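Local coordinates for protein 2-oxo-1,2-dihydroquinoline 8-monooxygenase, oxygenase component (Pseudomonas putida, PDB 1Z02) that catalyses the oxygen-dependent 8-hydroxylation of 2-oxo-1,2-dihydroquinoline as the oxygenase component, using a Rieske [2Fe-2S] cluster and a mononuclear iron, at residues F217-I222 / Q264-D269. Numbering follows the deposited sequence.
With FE (Fe (III) ion), chain G.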
ATOM      1  N   PHE A 217       0.555  15.039  26.864  1.00 15.55           N
ATOM      2  CA  PHE A 217       0.282  15.930  27.989  1.00 15.13           C
ATOM      3  C   PHE A 217      -1.202  16.150  28.257  1.00 14.73           C
ATOM      4  O   PHE A 217      -1.582  17.136  28.883  1.00 14.49           O
ATOM      5  CB  PHE A 217       1.003  17.276  27.795  1.00 13.80           C
ATOM      6  CG  PHE A 217       0.536  18.069  26.603  1.00 14.80           C
ATOM      7  CD1 PHE A 217      -0.507  18.991  26.724  1.00 13.16           C
ATOM      8  CD2 PHE A 217       1.169  17.919  25.367  1.00 13.63           C
ATOM      9  CE1 PHE A 217      -0.913  19.752  25.634  1.00 14.41           C
ATOM     10  CE2 PHE A 217       0.775  18.672  24.264  1.00 13.57           C
ATOM     11  CZ  PHE A 217      -0.268  19.595  24.397  1.00 13.84           C
ATOM     12  N   ASP A 218      -2.028  15.214  27.797  1.00 14.91           N
ATOM     13  CA  ASP A 218      -3.471  15.285  28.016  1.00 16.63           C
ATOM     14  C   ASP A 218      -3.737  15.057  29.511  1.00 19.74           C
ATOM     15  O   ASP A 218      -3.222  14.101  30.097  1.00 20.10           O
ATOM     16  CB  ASP A 218      -4.181  14.209  27.197  1.00 16.86           C
ATOM     17  CG  ASP A 218      -5.679  14.278  27.344  1.00 16.97           C
ATOM     18  OD1 ASP A 218      -6.314  15.047  26.600  1.00 16.73           O
ATOM     19  OD2 ASP A 218      -6.217  13.579  28.224  1.00 18.94           O
ATOM     20  N   ASN A 219      -4.546  15.923  30.121  1.00 22.45           N
ATOM     21  CA  ASN A 219      -4.828  15.808  31.547  1.00 25.43           C
ATOM     22  C   ASN A 219      -6.048  14.986  31.901  1.00 26.67           C
ATOM     23  O   ASN A 219      -6.165  14.536  33.035  1.00 30.21           O
ATOM     24  CB  ASN A 219      -4.988  17.196  32.175  1.00 25.39           C
ATOM     25  CG  ASN A 219      -3.844  18.119  31.830  1.00 27.00           C
ATOM     26  OD1 ASN A 219      -2.678  17.751  31.953  1.00 29.60           O
ATOM     27  ND2 ASN A 219      -4.170  19.331  31.402  1.00 26.66           N
ATOM     28  N   ALA A 220      -6.949  14.761  30.952  1.00 27.48           N
ATOM     29  CA  ALA A 220      -8.168  14.031  31.278  1.00 27.73           C
ATOM     30  C   ALA A 220      -8.472  12.764  30.469  1.00 26.66           C
ATOM     31  O   ALA A 220      -9.296  12.804  29.563  1.00 27.60           O
ATOM     32  CB  ALA A 220      -9.346  14.994  31.193  1.00 27.07           C
ATOM     33  N   HIS A 221      -7.822  11.643  30.790  1.00 25.68           N
ATOM     34  CA  HIS A 221      -8.108  10.386  30.090  1.00 23.19           C
ATOM     35  C   HIS A 221      -7.901   9.177  30.989  1.00 22.76           C
ATOM     36  O   HIS A 221      -7.088   8.290  30.710  1.00 22.57           O
ATOM     37  CB  HIS A 221      -7.296  10.253  28.790  1.00 21.47           C
ATOM     38  CG  HIS A 221      -5.809  10.262  28.973  1.00 20.22           C
ATOM     39  ND1 HIS A 221      -5.107  11.385  29.360  1.00 19.30           N
ATOM     40  CD2 HIS A 221      -4.883   9.299  28.758  1.00 18.51           C
ATOM     41  CE1 HIS A 221      -3.815  11.114  29.369  1.00 18.53           C
ATOM     42  NE2 HIS A 221      -3.653   9.856  29.007  1.00 17.83           N
ATOM     43  N   ILE A 222      -8.669   9.146  32.074  1.00 21.04           N
ATOM     44  CA  ILE A 222      -8.590   8.052  33.042  1.00 20.45           C
ATOM     45  C   ILE A 222      -8.974   6.687  32.453  1.00 18.91           C
ATOM     46  O   ILE A 222      -8.326   5.674  32.722  1.00 16.14           O
ATOM     47  CB  ILE A 222      -9.502   8.329  34.266  1.00 23.73           C
ATOM     48  CG1 ILE A 222      -9.472   7.151  35.243  1.00 22.81           C
ATOM     49  CG2 ILE A 222     -10.943   8.624  33.813  1.00 23.74           C
ATOM     50  CD1 ILE A 222     -10.345   7.356  36.502  1.00 27.23           C
ATOM     51  N   GLN A 264       1.910  23.627  33.022  1.00 21.02           N
ATOM     52  CA  GLN A 264       0.576  23.453  33.579  1.00 21.69           C
ATOM     53  C   GLN A 264       0.651  23.411  35.103  1.00 22.81           C
ATOM     54  O   GLN A 264       1.370  22.586  35.679  1.00 22.63           O
ATOM     55  CB  GLN A 264      -0.048  22.177  33.024  1.00 20.26           C
ATOM     56  CG  GLN A 264      -0.100  22.155  31.504  1.00 19.84           C
ATOM     57  CD  GLN A 264      -0.925  21.020  30.968  1.00 20.37           C
ATOM     58  OE1 GLN A 264      -0.552  19.851  31.074  1.00 21.12           O
ATOM     59  NE2 GLN A 264      -2.070  21.355  30.398  1.00 17.91           N
ATOM     60  N   TRP A 265      -0.089  24.314  35.746  1.00 23.57           N
ATOM     61  CA  TRP A 265      -0.097  24.403  37.205  1.00 24.19           C
ATOM     62  C   TRP A 265      -0.894  23.269  37.842  1.00 25.61           C
ATOM     63  O   TRP A 265      -1.972  23.487  38.400  1.00 26.35           O
ATOM     64  CB  TRP A 265      -0.665  25.757  37.663  1.00 22.03           C
ATOM     65  CG  TRP A 265       0.072  26.953  37.148  1.00 20.80           C
ATOM     66  CD1 TRP A 265      -0.396  27.877  36.265  1.00 20.59           C
ATOM     67  CD2 TRP A 265       1.391  27.374  37.506  1.00 21.63           C
ATOM     68  NE1 TRP A 265       0.547  28.853  36.051  1.00 20.30           N
ATOM     69  CE2 TRP A 265       1.656  28.568  36.804  1.00 21.82           C
ATOM     70  CE3 TRP A 265       2.379  26.862  38.358  1.00 22.48           C
ATOM     71  CZ2 TRP A 265       2.871  29.263  36.922  1.00 23.33           C
ATOM     72  CZ3 TRP A 265       3.591  27.555  38.477  1.00 24.49           C
ATOM     73  CH2 TRP A 265       3.821  28.741  37.763  1.00 24.02           C
ATOM     74  N   LEU A 266      -0.364  22.053  37.748  1.00 24.60           N
ATOM     75  CA  LEU A 266      -1.036  20.902  38.325  1.00 25.00           C
ATOM     76  C   LEU A 266      -0.855  20.883  39.833  1.00 26.45           C
ATOM     77  O   LEU A 266       0.155  21.354  40.362  1.00 24.72           O
ATOM     78  CB  LEU A 266      -0.502  19.600  37.717  1.00 22.42           C
ATOM     79  CG  LEU A 266      -0.706  19.417  36.213  1.00 20.90           C
ATOM     80  CD1 LEU A 266      -0.385  17.982  35.856  1.00 22.54           C
ATOM     81  CD2 LEU A 266      -2.147  19.741  35.834  1.00 21.11           C
ATOM     82  N   PHE A 267      -1.854  20.335  40.514  1.00 29.51           N
ATOM     83  CA  PHE A 267      -1.863  20.238  41.968  1.00 33.53           C
ATOM     84  C   PHE A 267      -1.840  21.596  42.661  1.00 34.75           C
ATOM     85  O   PHE A 267      -1.123  21.821  43.639  1.00 35.12           O
ATOM     86  CB  PHE A 267      -0.725  19.332  42.456  1.00 35.53           C
ATOM     87  CG  PHE A 267      -0.885  17.902  42.022  1.00 38.24           C
ATOM     88  CD1 PHE A 267      -0.382  17.469  40.797  1.00 38.78           C
ATOM     89  CD2 PHE A 267      -1.610  17.006  42.802  1.00 40.13           C
ATOM     90  CE1 PHE A 267      -0.602  16.170  40.353  1.00 40.66           C
ATOM     91  CE2 PHE A 267      -1.838  15.704  42.370  1.00 41.58           C
ATOM     92  CZ  PHE A 267      -1.332  15.286  41.141  1.00 41.94           C
ATOM     93  N   THR A 268      -2.639  22.502  42.113  1.00 35.84           N
ATOM     94  CA  THR A 268      -2.819  23.835  42.659  1.00 36.47           C
ATOM     95  C   THR A 268      -4.316  24.038  42.511  1.00 36.97           C
ATOM     96  O   THR A 268      -5.002  23.192  41.934  1.00 36.84           O
ATOM     97  CB  THR A 268      -2.069  24.938  41.862  1.00 36.82           C
ATOM     98  OG1 THR A 268      -2.601  25.042  40.536  1.00 36.10           O
ATOM     99  CG2 THR A 268      -0.591  24.632  41.799  1.00 35.55           C
ATOM    100  N   ASP A 269      -4.834  25.147  43.011  1.00 37.88           N
ATOM    101  CA  ASP A 269      -6.263  25.377  42.906  1.00 39.95           C
ATOM    102  C   ASP A 269      -6.733  25.696  41.481  1.00 39.13           C
ATOM    103  O   ASP A 269      -7.933  25.782  41.229  1.00 40.82           O
ATOM    104  CB  ASP A 269      -6.666  26.483  43.876  1.00 45.44           C
ATOM    105  CG  ASP A 269      -6.074  27.791  43.521  1.00 48.18           C
ATOM    106  OD1 ASP A 269      -6.492  28.367  42.539  1.00 51.76           O
ATOM    107  OD2 ASP A 269      -5.180  28.275  44.198  1.00 54.01           O
TER
HETATM  108 FE    FE G 501      -1.876   8.591  28.925  1.00 14.77          FE
HETATM  109  O   HOH W   1      -0.618  10.017  30.256  1.00 20.63           O
HETATM  110  O   HOH W   2      -0.327   9.827  27.852  1.00 31.32           O
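N219 and Q264 meet amide to amide between the iron-bearing loop of a Rieske oxygenase catalytic domain (Bet v 1-like) and the end of strand 261-264 in its antiparallel sheet. This illustrates how a metal-binding loop can be seated on a sheet by side chains, not backbone pairing. The side chains arrive from opposite directions, bringing N219 CG to 4.2 Å from Q264 CD, with the amide planes turned 37° apart. Q264 gets there on a chain extended beyond CG (chi2 -170°), its amide also beside the backbone carbonyl of F217. The CD2 methyl of L266 borders the N219 amide more loosely, and W271 packs against N219, Q264 and L266. An alanine in place of N219 would probably leave the Q264 amide partnerless, freer to turn, and open a gap beside L266. On either side of N219 the loop serves the active site: D218 OD1 is hydrogen-bonded to NE2 of cluster ligand H108 of a neighbouring subunit, and D218 OD2 accepts a weak hydrogen bond from H221 ND1 at 2.7 Å, consistent with the bridge between metal centres in other Rieske oxygenases. H221 forms the two-histidine, one-carboxylate site with H225 and D365, its NE2 2.2 Å from the iron.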